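GphF Dehydratase 1 (Archangium violaceum, PDB 6MBF) is a polyketide synthase dehydratase domain that probably eliminates water from beta-hydroxyacyl intermediates and shifts the resulting double bond during gephyronic acid assembly. Local coordinates at residues E188-S193 with G238-R243; Y196-A201 with I232-R237; G181-Q186 with D204-C209. One frame throughout, in Å; residues are numbered along the deposited sequence. Where two conformers were deposited one is given.

Contact 1: E188-S193 with G238-R243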
ATOM      1  N   GLU A 188      -5.468 -13.532  11.209  1.00 22.25           N
ATOM      2  CA  GLU A 188      -5.383 -12.345  12.053  1.00 29.66           C
ATOM      3  C   GLU A 188      -5.693 -11.086  11.261  1.00 24.34           C
ATOM      4  O   GLU A 188      -6.278 -10.136  11.792  1.00 26.84           O
ATOM      5  CB  GLU A 188      -3.990 -12.234  12.675  1.00 25.58           C
ATOM      6  CG  GLU A 188      -3.538 -13.456  13.466  1.00 47.59           C
ATOM      7  CD  GLU A 188      -2.205 -13.234  14.168  1.00 55.88           C
ATOM      8  OE1 GLU A 188      -1.791 -14.118  14.950  1.00 65.12           O
ATOM      9  OE2 GLU A 188      -1.573 -12.177  13.944  1.00 56.85           O
ATOM     10  N   GLU A 189      -5.302 -11.056   9.987  1.00 23.53           N
ATOM     11  CA  GLU A 189      -5.474  -9.833   9.212  1.00 22.34           C
ATOM     12  C   GLU A 189      -6.952  -9.531   8.982  1.00 25.56           C
ATOM     13  O   GLU A 189      -7.362  -8.362   8.991  1.00 23.09           O
ATOM     14  CB  GLU A 189      -4.697  -9.940   7.897  1.00 21.92           C
ATOM     15  CG  GLU A 189      -3.199  -9.584   8.029  1.00 24.11           C
ATOM     16  CD  GLU A 189      -2.368 -10.640   8.771  1.00 28.44           C
ATOM     17  OE1 GLU A 189      -1.346 -10.278   9.393  1.00 34.15           O
ATOM     18  OE2 GLU A 189      -2.731 -11.829   8.719  1.00 28.71           O
ATOM     19  N   ALA A 190      -7.778 -10.569   8.812  1.00 20.45           N
ATOM     20  CA  ALA A 190      -9.216 -10.353   8.702  1.00 24.92           C
ATOM     21  C   ALA A 190      -9.833  -9.912  10.021  1.00 22.76           C
ATOM     22  O   ALA A 190     -10.924  -9.339  10.018  1.00 28.59           O
ATOM     23  CB  ALA A 190      -9.915 -11.621   8.210  1.00 24.71           C
ATOM     24  N   GLN A 191      -9.166 -10.168  11.144  1.00 20.18           N
ATOM     25  CA  GLN A 191      -9.690  -9.763  12.443  1.00 22.91           C
ATOM     26  C   GLN A 191      -9.391  -8.307  12.775  1.00 20.83           C
ATOM     27  O   GLN A 191      -9.895  -7.803  13.785  1.00 32.74           O
ATOM     28  CB  GLN A 191      -9.117 -10.669  13.537  1.00 24.35           C
ATOM     29  CG  GLN A 191      -9.441 -12.140  13.345  1.00 33.34           C
ATOM     30  CD  GLN A 191     -10.900 -12.358  13.007  1.00 53.07           C
ATOM     31  OE1 GLN A 191     -11.235 -12.874  11.940  1.00 54.90           O
ATOM     32  NE2 GLN A 191     -11.782 -11.955  13.916  1.00 41.64           N
ATOM     33  N   GLU A 192      -8.596  -7.626  11.953  1.00 24.46           N
ATOM     34  CA  GLU A 192      -8.099  -6.287  12.240  1.00 33.57           C
ATOM     35  C   GLU A 192      -8.790  -5.211  11.411  1.00 36.89           C
ATOM     36  O   GLU A 192      -8.195  -4.158  11.160  1.00 31.46           O
ATOM     37  CB  GLU A 192      -6.591  -6.231  12.009  1.00 32.39           C
ATOM     38  CG  GLU A 192      -5.811  -7.177  12.879  1.00 29.96           C
ATOM     39  CD  GLU A 192      -4.378  -7.382  12.405  1.00 35.29           C
ATOM     40  OE1 GLU A 192      -4.059  -7.069  11.234  1.00 27.09           O
ATOM     41  OE2 GLU A 192      -3.569  -7.871  13.214  1.00 32.97           O
ATOM     42  N   SER A 193     -10.039  -5.442  10.993  1.00 39.56           N
ATOM     43  CA  SER A 193     -10.717  -4.474  10.133  1.00 31.21           C
ATOM     44  C   SER A 193     -10.987  -3.158  10.852  1.00 27.34           C
ATOM     45  O   SER A 193     -11.037  -2.103  10.209  1.00 42.89           O
ATOM     46  CB  SER A 193     -12.026  -5.058   9.590  1.00 39.74           C
ATOM     47  OG  SER A 193     -13.017  -5.132  10.602  1.00 36.69           O
ATOM     48  N   GLY A 238     -12.476  -0.113   6.622  1.00 19.95           N
ATOM     49  CA  GLY A 238     -12.530  -1.426   7.242  1.00 31.81           C
ATOM     50  C   GLY A 238     -12.960  -2.566   6.343  1.00 32.03           C
ATOM     51  O   GLY A 238     -13.509  -3.556   6.833  1.00 32.17           O
ATOM     52  N   VAL A 239     -12.710  -2.463   5.045  1.00 19.52           N
ATOM     53  CA  VAL A 239     -13.117  -3.498   4.097  1.00 18.08           C
ATOM     54  C   VAL A 239     -12.169  -4.687   4.197  1.00 19.51           C
ATOM     55  O   VAL A 239     -10.953  -4.515   4.340  1.00 20.22           O
ATOM     56  CB  VAL A 239     -13.147  -2.911   2.673  1.00 17.56           C
ATOM     57  CG1 VAL A 239     -13.389  -4.007   1.648  1.00 28.92           C
ATOM     58  CG2 VAL A 239     -14.225  -1.834   2.569  1.00 20.95           C
ATOM     59  N   ARG A 240     -12.720  -5.911   4.140  1.00 17.66           N
ATOM     60  CA  ARG A 240     -11.933  -7.131   4.265  1.00 18.37           C
ATOM     61  C   ARG A 240     -11.866  -7.941   2.980  1.00 17.99           C
ATOM     62  O   ARG A 240     -11.106  -8.915   2.921  1.00 17.66           O
ATOM     63  CB  ARG A 240     -12.502  -8.041   5.373  1.00 22.82           C
ATOM     64  CG  ARG A 240     -12.850  -7.325   6.676  1.00 24.44           C
ATOM     65  CD  ARG A 240     -13.161  -8.331   7.787  1.00 23.41           C
ATOM     66  NE  ARG A 240     -14.318  -9.169   7.483  1.00 21.16           N
ATOM     67  CZ  ARG A 240     -14.672 -10.226   8.205  1.00 29.29           C
ATOM     68  NH1 ARG A 240     -13.949 -10.575   9.263  1.00 21.95           N
ATOM     69  NH2 ARG A 240     -15.741 -10.939   7.867  1.00 26.29           N
ATOM     70  N   GLU A 241     -12.629  -7.564   1.958  1.00 15.30           N
ATOM     71  CA  GLU A 241     -12.826  -8.417   0.796  1.00 14.89           C
ATOM     72  C   GLU A 241     -13.296  -7.542  -0.352  1.00 15.15           C
ATOM     73  O   GLU A 241     -14.243  -6.763  -0.185  1.00 16.39           O
ATOM     74  CB  GLU A 241     -13.847  -9.522   1.097  1.00 18.16           C
ATOM     75  CG  GLU A 241     -14.030 -10.527  -0.032  1.00 19.37           C
ATOM     76  CD  GLU A 241     -14.960 -11.671   0.345  1.00 24.31           C
ATOM     77  OE1 GLU A 241     -15.601 -11.602   1.419  1.00 21.91           O
ATOM     78  OE2 GLU A 241     -15.061 -12.631  -0.444  1.00 23.62           O
ATOM     79  N   VAL A 242     -12.625  -7.646  -1.506  1.00 17.25           N
ATOM     80  CA  VAL A 242     -12.992  -6.869  -2.684  1.00 15.05           C
ATOM     81  C   VAL A 242     -12.798  -7.705  -3.939  1.00 16.87           C
ATOM     82  O   VAL A 242     -12.083  -8.713  -3.947  1.00 17.03           O
ATOM     83  CB  VAL A 242     -12.176  -5.560  -2.849  1.00 13.93           C
ATOM     84  CG1 VAL A 242     -12.425  -4.583  -1.694  1.00 17.61           C
ATOM     85  CG2 VAL A 242     -10.695  -5.872  -2.996  1.00 13.85           C
ATOM     86  N   ARG A 243     -13.453  -7.271  -5.002  1.00 16.22           N
ATOM     87  CA  ARG A 243     -13.040  -7.601  -6.354  1.00 16.49           C
ATOM     88  C   ARG A 243     -12.355  -6.371  -6.926  1.00 17.77           C
ATOM     89  O   ARG A 243     -12.834  -5.248  -6.755  1.00 19.84           O
ATOM     90  CB  ARG A 243     -14.227  -8.021  -7.221  1.00 16.75           C
ATOM     91  CG  ARG A 243     -14.867  -9.331  -6.768  1.00 18.10           C
ATOM     92  CD  ARG A 243     -15.851  -9.815  -7.831  1.00 25.43           C
ATOM     93  NE  ARG A 243     -16.453 -11.102  -7.483  1.00 35.59           N
ATOM     94  CZ  ARG A 243     -17.578 -11.245  -6.786  1.00 31.87           C
ATOM     95  NH1 ARG A 243     -18.246 -10.183  -6.349  1.00 30.09           N
ATOM     96  NH2 ARG A 243     -18.037 -12.460  -6.521  1.00 36.38           N
TER
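In the second hotdog unit of the double-hotdog dehydratase fold, Arg240, in the loop that leads into strand 241-248, reaches over to the turn that follows the short helix 187-190. Its target is the backbone carbonyl of Ala190. The NH1 group of Arg240 meets Ala190 O at the edge of the guanidinium and in its plane; the bond is nearly straight, with an N-H...O angle of 164°, but at 3.4 Å between Arg240 NH1 and Ala190 O it is weak. The same oxygen also sits 3.3 Å from Arg240 CD, so the chain lies against the carbonyl before its end turns back to it. A bend at chi3 (-62°) swings NE out of line with the aliphatic part.

Nearer the backbone the contact is van der Waals packing. Ser193 directs its CB at the arginine stem, a carbon-carbon contact 3.8 Å from Arg240 CG. The serine methylene also rests on the peptide of Gly238, with Ser193 CB 3.5 Å from Gly238 O. The main chain of Arg240 is tied instead to Leu185, so one residue touches both ends of the connection between strand 178-184 and the turn. Gly238, with a positive phi of 67°, packs against the backbone of Ser193: a side chain there would crowd the serine carbonyl, and Gly238 CA lies 3.4 Å from Ser193 O.

Contact 2: Y196-A201 with I232-R237; sequences YELHPA and IELRAR
Arg237 NH2 is gripped from several directions. Glu197 OE2 lies 2.8 Å from Arg237 NH2 in a salt bridge, a water sits in the guanidinium plane at its edge, 3.1 Å from Arg237 NH2 in a weak bond, and Ser63 OG of helix 52-65 adds another weak one. The two side chains run side by side and point the same way, with carboxylate and guanidinium planes turned 66° apart. OE2 lies tilted from the guanidinium plane and the bridge is bent (N-H...O angle 130°); OE2 is met on its syn side, somewhat out of the carboxylate plane. The water at the guanidinium edge also donates to the other carboxylate oxygen, at 2.7 Å from Glu197 OE1, which in addition forms a salt bridge with Arg64.

The backbone of Glu197 is engaged as well. A second water donates to two carbonyls, 2.8 Å from Glu197 O and 2.7 Å from Ala236 O, while Glu197 O also pairs with the amide of Gly238 and receives a CA-H...O contact from Arg237 CA at 3.5 Å. Leu234, with CG anti to its backbone N (chi1 -177°), lays CD2 against the carbonyl, 3.6 Å from Glu197 O, and its CD1 and CD2 both touch Leu198 CB. One residue further on, His199 caps helix 200-214, its ND1 accepting from Ala201 N.

An alanine in place of Arg237 would probably leave Glu197 OE2 without its guanidinium mate and the shared water less firmly held. Because Glu197 also meets Arg64, its carboxylate is set between two positive groups, which would be expected to stabilise its negative charge and to tie this loop to helix 52-65 of the first hotdog unit.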
ATOM      1  N   TYR A 196      -7.547  -0.397  10.642  1.00 17.54           N
ATOM      2  CA  TYR A 196      -6.991   0.289   9.484  1.00 16.09           C
ATOM      3  C   TYR A 196      -8.098   0.948   8.673  1.00 14.14           C
ATOM      4  O   TYR A 196      -9.236   0.466   8.630  1.00 17.16           O
ATOM      5  CB  TYR A 196      -6.232  -0.681   8.558  1.00 18.26           C
ATOM      6  CG  TYR A 196      -5.008  -1.320   9.170  1.00 16.72           C
ATOM      7  CD1 TYR A 196      -3.802  -0.634   9.254  1.00 17.96           C
ATOM      8  CD2 TYR A 196      -5.057  -2.620   9.658  1.00 18.03           C
ATOM      9  CE1 TYR A 196      -2.666  -1.234   9.818  1.00 18.53           C
ATOM     10  CE2 TYR A 196      -3.942  -3.225  10.214  1.00 17.56           C
ATOM     11  CZ  TYR A 196      -2.747  -2.530  10.293  1.00 21.54           C
ATOM     12  OH  TYR A 196      -1.636  -3.130  10.848  1.00 18.46           O
ATOM     13  N   GLU A 197      -7.754   2.036   7.985  1.00 14.20           N
ATOM     14  CA  GLU A 197      -8.687   2.556   6.999  1.00 14.87           C
ATOM     15  C   GLU A 197      -8.838   1.570   5.850  1.00 17.71           C
ATOM     16  O   GLU A 197      -9.955   1.171   5.503  1.00 19.44           O
ATOM     17  CB  GLU A 197      -8.229   3.925   6.500  1.00 17.48           C
ATOM     18  CG  GLU A 197      -7.805   4.880   7.628  1.00 16.39           C
ATOM     19  CD  GLU A 197      -8.970   5.275   8.545  1.00 20.89           C
ATOM     20  OE1 GLU A 197      -8.720   5.833   9.635  1.00 25.03           O
ATOM     21  OE2 GLU A 197     -10.131   5.019   8.191  1.00 22.41           O
ATOM     22  N   LEU A 198      -7.718   1.152   5.261  1.00 15.90           N
ATOM     23  CA  LEU A 198      -7.693   0.070   4.277  1.00 12.96           C
ATOM     24  C   LEU A 198      -6.512  -0.823   4.620  1.00 13.09           C
ATOM     25  O   LEU A 198      -5.359  -0.386   4.534  1.00 16.91           O
ATOM     26  CB  LEU A 198      -7.569   0.614   2.857  1.00 14.70           C
ATOM     27  CG  LEU A 198      -7.604  -0.452   1.766  1.00 19.92           C
ATOM     28  CD1 LEU A 198      -8.942  -1.184   1.766  1.00 20.90           C
ATOM     29  CD2 LEU A 198      -7.342   0.178   0.427  1.00 18.69           C
ATOM     30  N   HIS A 199      -6.790  -2.063   5.017  1.00 15.76           N
ATOM     31  CA  HIS A 199      -5.726  -2.922   5.508  1.00 16.09           C
ATOM     32  C   HIS A 199      -4.584  -2.999   4.492  1.00 14.61           C
ATOM     33  O   HIS A 199      -4.826  -3.298   3.314  1.00 13.80           O
ATOM     34  CB  HIS A 199      -6.256  -4.326   5.811  1.00 15.68           C
ATOM     35  CG  HIS A 199      -5.393  -5.085   6.767  1.00 20.10           C
ATOM     36  ND1 HIS A 199      -4.054  -5.315   6.532  1.00 19.25           N
ATOM     37  CD2 HIS A 199      -5.668  -5.645   7.969  1.00 19.69           C
ATOM     38  CE1 HIS A 199      -3.541  -5.982   7.551  1.00 19.62           C
ATOM     39  NE2 HIS A 199      -4.498  -6.189   8.439  1.00 20.49           N
ATOM     40  N   PRO A 200      -3.348  -2.700   4.894  1.00 13.70           N
ATOM     41  CA  PRO A 200      -2.216  -2.846   3.960  1.00 15.80           C
ATOM     42  C   PRO A 200      -2.166  -4.196   3.274  1.00 12.94           C
ATOM     43  O   PRO A 200      -1.797  -4.262   2.096  1.00 15.69           O
ATOM     44  CB  PRO A 200      -0.998  -2.619   4.864  1.00 14.90           C
ATOM     45  CG  PRO A 200      -1.513  -1.679   5.928  1.00 20.88           C
ATOM     46  CD  PRO A 200      -2.937  -2.095   6.175  1.00 15.43           C
ATOM     47  N   ALA A 201      -2.540  -5.273   3.974  1.00 15.21           N
ATOM     48  CA  ALA A 201      -2.512  -6.596   3.355  1.00 17.16           C
ATOM     49  C   ALA A 201      -3.485  -6.678   2.189  1.00 15.91           C
ATOM     50  O   ALA A 201      -3.206  -7.340   1.181  1.00 16.82           O
ATOM     51  CB  ALA A 201      -2.839  -7.676   4.388  1.00 13.52           C
ATOM     52  N   ILE A 232      -4.964   8.030  -4.656  1.00 16.79           N
ATOM     53  CA  ILE A 232      -5.776   6.948  -4.115  1.00 14.40           C
ATOM     54  C   ILE A 232      -6.942   7.577  -3.361  1.00 13.53           C
ATOM     55  O   ILE A 232      -6.752   8.534  -2.606  1.00 16.88           O
ATOM     56  CB  ILE A 232      -4.971   5.988  -3.213  1.00 16.73           C
ATOM     57  CG1 ILE A 232      -5.897   4.913  -2.638  1.00 18.31           C
ATOM     58  CG2 ILE A 232      -4.274   6.733  -2.088  1.00 16.19           C
ATOM     59  CD1 ILE A 232      -5.166   3.752  -1.959  1.00 21.86           C
ATOM     60  N   GLU A 233      -8.148   7.076  -3.609  1.00 13.62           N
ATOM     61  CA  GLU A 233      -9.339   7.556  -2.923  1.00 14.75           C
ATOM     62  C   GLU A 233     -10.055   6.383  -2.274  1.00 16.59           C
ATOM     63  O   GLU A 233     -10.250   5.345  -2.908  1.00 22.38           O
ATOM     64  CB  GLU A 233     -10.268   8.282  -3.886  1.00 19.66           C
ATOM     65  CG  GLU A 233     -11.476   8.871  -3.211  1.00 33.65           C
ATOM     66  CD  GLU A 233     -12.196   9.833  -4.113  1.00 52.49           C
ATOM     67  OE1 GLU A 233     -12.052   9.704  -5.350  1.00 30.23           O
ATOM     68  OE2 GLU A 233     -12.888  10.728  -3.585  1.00 48.48           O
ATOM     69  N   LEU A 234     -10.433   6.541  -1.011  1.00 13.22           N
ATOM     70  CA  LEU A 234     -11.100   5.487  -0.252  1.00 12.23           C
ATOM     71  C   LEU A 234     -12.502   5.941   0.131  1.00 15.42           C
ATOM     72  O   LEU A 234     -12.668   7.006   0.738  1.00 18.70           O
ATOM     73  CB  LEU A 234     -10.308   5.136   1.007  1.00 15.88           C
ATOM     74  CG  LEU A 234     -10.847   4.001   1.875  1.00 17.70           C
ATOM     75  CD1 LEU A 234     -10.789   2.652   1.151  1.00 15.38           C
ATOM     76  CD2 LEU A 234     -10.075   3.925   3.184  1.00 15.82           C
ATOM     77  N   ARG A 235     -13.505   5.127  -0.209  1.00 16.43           N
ATOM     78  CA  ARG A 235     -14.901   5.469   0.035  1.00 18.21           C
ATOM     79  C   ARG A 235     -15.553   4.663   1.143  1.00 22.96           C
ATOM     80  O   ARG A 235     -16.662   5.013   1.562  1.00 24.05           O
ATOM     81  CB  ARG A 235     -15.739   5.280  -1.236  1.00 19.62           C
ATOM     82  CG  ARG A 235     -15.149   5.896  -2.475  1.00 26.45           C
ATOM     83  CD  ARG A 235     -16.185   5.945  -3.581  1.00 38.74           C
ATOM     84  NE  ARG A 235     -15.752   6.792  -4.685  1.00 50.02           N
ATOM     85  CZ  ARG A 235     -16.581   7.411  -5.514  1.00 53.12           C
ATOM     86  NH1 ARG A 235     -17.892   7.280  -5.356  1.00 58.02           N
ATOM     87  NH2 ARG A 235     -16.104   8.165  -6.495  1.00 54.80           N
ATOM     88  N   ALA A 236     -14.942   3.568   1.579  1.00 18.41           N
ATOM     89  CA  ALA A 236     -15.462   2.780   2.687  1.00 18.90           C
ATOM     90  C   ALA A 236     -14.289   2.301   3.526  1.00 17.06           C
ATOM     91  O   ALA A 236     -13.258   1.899   2.979  1.00 20.05           O
ATOM     92  CB  ALA A 236     -16.288   1.586   2.191  1.00 21.43           C
ATOM     93  N   ARG A 237     -14.438   2.360   4.848  1.00 19.44           N
ATOM     94  CA  ARG A 237     -13.387   1.961   5.772  1.00 18.71           C
ATOM     95  C   ARG A 237     -13.578   0.509   6.211  1.00 23.76           C
ATOM     96  O   ARG A 237     -14.683  -0.036   6.175  1.00 21.70           O
ATOM     97  CB  ARG A 237     -13.373   2.865   7.004  1.00 24.81           C
ATOM     98  CG  ARG A 237     -13.879   4.276   6.767  1.00 36.35           C
ATOM     99  CD  ARG A 237     -12.789   5.229   6.321  1.00 39.51           C
ATOM    100  NE  ARG A 237     -13.192   6.621   6.532  1.00 50.02           N
ATOM    101  CZ  ARG A 237     -12.957   7.306   7.650  1.00 48.15           C
ATOM    102  NH1 ARG A 237     -13.359   8.567   7.763  1.00 27.67           N
ATOM    103  NH2 ARG A 237     -12.310   6.730   8.655  1.00 38.99           N
TER
HETATM  104  O   HOH W   1     -11.526  -0.129   3.572  1.00 20.06           O
HETATM  105  O   HOH W   2     -10.715   6.604  11.261  1.00 35.45           O

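Contact 3: G181-Q186 with D204-C209; sequences GHVCLQ and DACFQC
Val183 and Ala205 meet with no flat group taking part across the contact; the carboxylate of Asp204 and the amide of Gln208 pair within the helix instead. Gln208 NE2 donates to Asp204 OD2 at 2.8 Å, with the acceptor in the amide plane and the N-H...O angle a straight 170°, and it meets the carboxylate on its syn side, somewhat out of the carboxylate plane. Other partners hold both groups in place: Tyr162 OH bonds to Asp204 OD1, Tyr154 OH to Gln208 OE1, and Leu166 O takes a second bond from Gln208 NE2. The spacing of the pair matches the Asp-x-x-x-Gln signature of polyketide synthase dehydratases, in which the aspartate is probably part of the active site, as in relatives.

The contact itself is apolar and is carried by Val183. Its CG1 lies 3.9 Å from Ala205 CB, and on the other branch Val183 CG2 is 4.2 Å from Cys206 SG. With chi1 at -44°, CG1 stands beside the backbone N and faces the helix, where it also approaches Cys209 SG at 4.4 Å. Two residues earlier the strand comes close enough that Gly181 CA is 4.3 Å from Cys209 SG; a CB on that glycine would clash with the sulfur, so the bare backbone lets the thiol fit against the strand.

Strand 181-184 and helix 204-209 run nearly antiparallel, their axes 155° apart in direction and 8.8 Å apart at closest approach. This is the hotdog pattern, in which the long helix 200-214 lies on the sheet: neighbouring strands 241-248 and 169-175 extend the same surface, with Val244 beside Cys206 and with Leu246, Ile169 and Leu172 beside Cys209.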
ATOM      1  N   GLY A 181      -9.433  -9.452 -10.050  1.00 19.32           N
ATOM      2  CA  GLY A 181      -8.999 -10.322  -8.982  1.00 24.67           C
ATOM      3  C   GLY A 181     -10.003 -10.267  -7.851  1.00 21.65           C
ATOM      4  O   GLY A 181     -10.712  -9.273  -7.675  1.00 24.88           O
ATOM      5  N   HIS A 182     -10.082 -11.359  -7.109  1.00 16.92           N
ATOM      6  CA  HIS A 182     -10.864 -11.445  -5.885  1.00 15.19           C
ATOM      7  C   HIS A 182      -9.870 -11.607  -4.743  1.00 15.98           C
ATOM      8  O   HIS A 182      -9.101 -12.575  -4.731  1.00 16.93           O
ATOM      9  CB  HIS A 182     -11.838 -12.624  -5.959  1.00 19.19           C
ATOM     10  CG  HIS A 182     -12.574 -12.891  -4.684  1.00 19.04           C
ATOM     11  ND1 HIS A 182     -13.025 -14.145  -4.334  1.00 28.55           N
ATOM     12  CD2 HIS A 182     -12.939 -12.064  -3.674  1.00 20.42           C
ATOM     13  CE1 HIS A 182     -13.641 -14.081  -3.168  1.00 31.12           C
ATOM     14  NE2 HIS A 182     -13.608 -12.828  -2.748  1.00 19.40           N
ATOM     15  N   VAL A 183      -9.844 -10.640  -3.820  1.00 14.31           N
ATOM     16  CA  VAL A 183      -8.927 -10.667  -2.688  1.00 14.96           C
ATOM     17  C   VAL A 183      -9.743 -10.685  -1.407  1.00 15.46           C
ATOM     18  O   VAL A 183     -10.776 -10.011  -1.295  1.00 15.29           O
ATOM     19  CB  VAL A 183      -7.907  -9.495  -2.671  1.00 19.91           C
ATOM     20  CG1 VAL A 183      -7.310  -9.246  -4.033  1.00 15.66           C
ATOM     21  CG2 VAL A 183      -8.475  -8.243  -2.075  1.00 45.46           C
ATOM     22  N   CYS A 184      -9.279 -11.469  -0.442  1.00 18.77           N
ATOM     23  CA  CYS A 184     -10.009 -11.653   0.801  1.00 17.36           C
ATOM     24  C   CYS A 184      -9.015 -11.856   1.930  1.00 23.55           C
ATOM     25  O   CYS A 184      -8.112 -12.693   1.826  1.00 22.65           O
ATOM     26  CB  CYS A 184     -10.959 -12.846   0.692  1.00 24.15           C
ATOM     27  SG  CYS A 184     -12.100 -12.994   2.064  1.00 23.20           S
ATOM     28  N   LEU A 185      -9.171 -11.077   2.995  1.00 16.70           N
ATOM     29  CA  LEU A 185      -8.325 -11.264   4.163  1.00 17.79           C
ATOM     30  C   LEU A 185      -8.746 -12.508   4.925  1.00 19.68           C
ATOM     31  O   LEU A 185      -9.902 -12.932   4.880  1.00 20.70           O
ATOM     32  CB  LEU A 185      -8.397 -10.054   5.083  1.00 19.89           C
ATOM     33  CG  LEU A 185      -7.919  -8.735   4.478  1.00 21.20           C
ATOM     34  CD1 LEU A 185      -8.138  -7.626   5.460  1.00 22.91           C
ATOM     35  CD2 LEU A 185      -6.456  -8.812   4.049  1.00 21.18           C
ATOM     36  N   GLN A 186      -7.789 -13.110   5.622  0.53 21.06           N
ATOM     37  CA  GLN A 186      -8.082 -14.244   6.486  0.53 23.51           C
ATOM     38  C   GLN A 186      -7.226 -14.128   7.738  0.53 22.41           C
ATOM     39  O   GLN A 186      -6.449 -13.178   7.905  0.53 19.93           O
ATOM     40  CB  GLN A 186      -7.843 -15.587   5.773  0.53 24.63           C
ATOM     41  CG  GLN A 186      -8.784 -15.895   4.607  0.53 25.19           C
ATOM     42  CD  GLN A 186     -10.244 -16.010   5.030  0.53 22.47           C
ATOM     43  OE1 GLN A 186     -10.546 -16.344   6.175  0.53 38.40           O
ATOM     44  NE2 GLN A 186     -11.152 -15.737   4.101  0.53 21.95           N
ATOM     45  N   ASP A 204      -2.052  -4.416  -0.710  1.00 12.84           N
ATOM     46  CA  ASP A 204      -0.917  -5.143  -1.279  1.00 14.48           C
ATOM     47  C   ASP A 204      -1.375  -6.298  -2.161  1.00 15.37           C
ATOM     48  O   ASP A 204      -0.785  -6.543  -3.219  1.00 12.77           O
ATOM     49  CB  ASP A 204       0.002  -5.668  -0.177  1.00 14.70           C
ATOM     50  CG  ASP A 204       1.068  -6.602  -0.719  1.00 16.77           C
ATOM     51  OD1 ASP A 204       2.039  -6.109  -1.332  1.00 15.14           O
ATOM     52  OD2 ASP A 204       0.919  -7.830  -0.539  1.00 15.91           O
ATOM     53  N   ALA A 205      -2.411  -7.029  -1.737  1.00 12.91           N
ATOM     54  CA  ALA A 205      -2.935  -8.111  -2.569  1.00 15.79           C
ATOM     55  C   ALA A 205      -3.419  -7.586  -3.921  1.00 15.32           C
ATOM     56  O   ALA A 205      -3.183  -8.214  -4.961  1.00 14.70           O
ATOM     57  CB  ALA A 205      -4.063  -8.837  -1.831  1.00 14.67           C
ATOM     58  N   CYS A 206      -4.068  -6.420  -3.935  1.00 12.72           N
ATOM     59  CA  CYS A 206      -4.486  -5.826  -5.202  1.00 16.13           C
ATOM     60  C   CYS A 206      -3.281  -5.466  -6.064  1.00 14.95           C
ATOM     61  O   CYS A 206      -3.279  -5.707  -7.275  1.00 14.15           O
ATOM     62  CB  CYS A 206      -5.357  -4.593  -4.947  1.00 17.66           C
ATOM     63  SG  CYS A 206      -6.927  -4.950  -4.105  1.00 16.25           S
ATOM     64  N   PHE A 207      -2.242  -4.891  -5.458  1.00 11.52           N
ATOM     65  CA  PHE A 207      -1.049  -4.573  -6.233  1.00 16.57           C
ATOM     66  C   PHE A 207      -0.361  -5.842  -6.720  1.00 14.65           C
ATOM     67  O   PHE A 207       0.195  -5.858  -7.824  1.00 13.63           O
ATOM     68  CB  PHE A 207      -0.090  -3.710  -5.405  1.00 15.36           C
ATOM     69  CG  PHE A 207      -0.594  -2.303  -5.118  1.00 12.91           C
ATOM     70  CD1 PHE A 207      -1.824  -1.851  -5.598  1.00 13.76           C
ATOM     71  CD2 PHE A 207       0.171  -1.440  -4.348  1.00 16.37           C
ATOM     72  CE1 PHE A 207      -2.274  -0.541  -5.317  1.00 14.25           C
ATOM     73  CE2 PHE A 207      -0.268  -0.146  -4.067  1.00 17.61           C
ATOM     74  CZ  PHE A 207      -1.482   0.304  -4.546  1.00 12.73           C
ATOM     75  N   GLN A 208      -0.428  -6.930  -5.941  1.00 13.08           N
ATOM     76  CA  GLN A 208       0.168  -8.185  -6.393  1.00 15.33           C
ATOM     77  C   GLN A 208      -0.565  -8.766  -7.605  1.00 16.83           C
ATOM     78  O   GLN A 208       0.039  -9.506  -8.392  1.00 14.32           O
ATOM     79  CB  GLN A 208       0.214  -9.197  -5.244  1.00 14.26           C
ATOM     80  CG  GLN A 208       1.290  -8.906  -4.181  1.00 11.67           C
ATOM     81  CD  GLN A 208       1.658 -10.152  -3.423  1.00 18.52           C
ATOM     82  OE1 GLN A 208       1.964 -11.183  -4.030  1.00 16.23           O
ATOM     83  NE2 GLN A 208       1.608 -10.086  -2.091  1.00 14.40           N
ATOM     84  N   CYS A 209      -1.856  -8.452  -7.777  1.00 13.58           N
ATOM     85  CA  CYS A 209      -2.542  -8.796  -9.020  1.00 15.44           C
ATOM     86  C   CYS A 209      -1.854  -8.153 -10.219  1.00 12.90           C
ATOM     87  O   CYS A 209      -1.746  -8.770 -11.289  1.00 15.82           O
ATOM     88  CB  CYS A 209      -4.010  -8.369  -8.960  1.00 15.17           C
ATOM     89  SG  CYS A 209      -5.025  -9.281  -7.770  1.00 14.83           S
TER

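All three contacts lie in the second hotdog unit. Contacts 1 and 2, like 1 and 3, have centres about 10 Å apart, 2 and 3 about 13 Å. Along the chain the order is strand 178-184, helix 187-190, helix 200-214, strand 224-234 and strand 241-248; contact 2 falls between the segments of contact 1, and contact 3 alternates with both. Contacts 2 and 3 share helix 200-214, and strands 178-184 and 241-248 are sheet neighbours. Glu192 hydrogen-bonds His199, linking contacts 1 and 2, as Glu241 does His182, linking 1 and 3. Contact 3 sets the middle of helix 200-214, with the probable active-site aspartate, on the sheet; contacts 1 and 2 join its approach to the 232-243 connection.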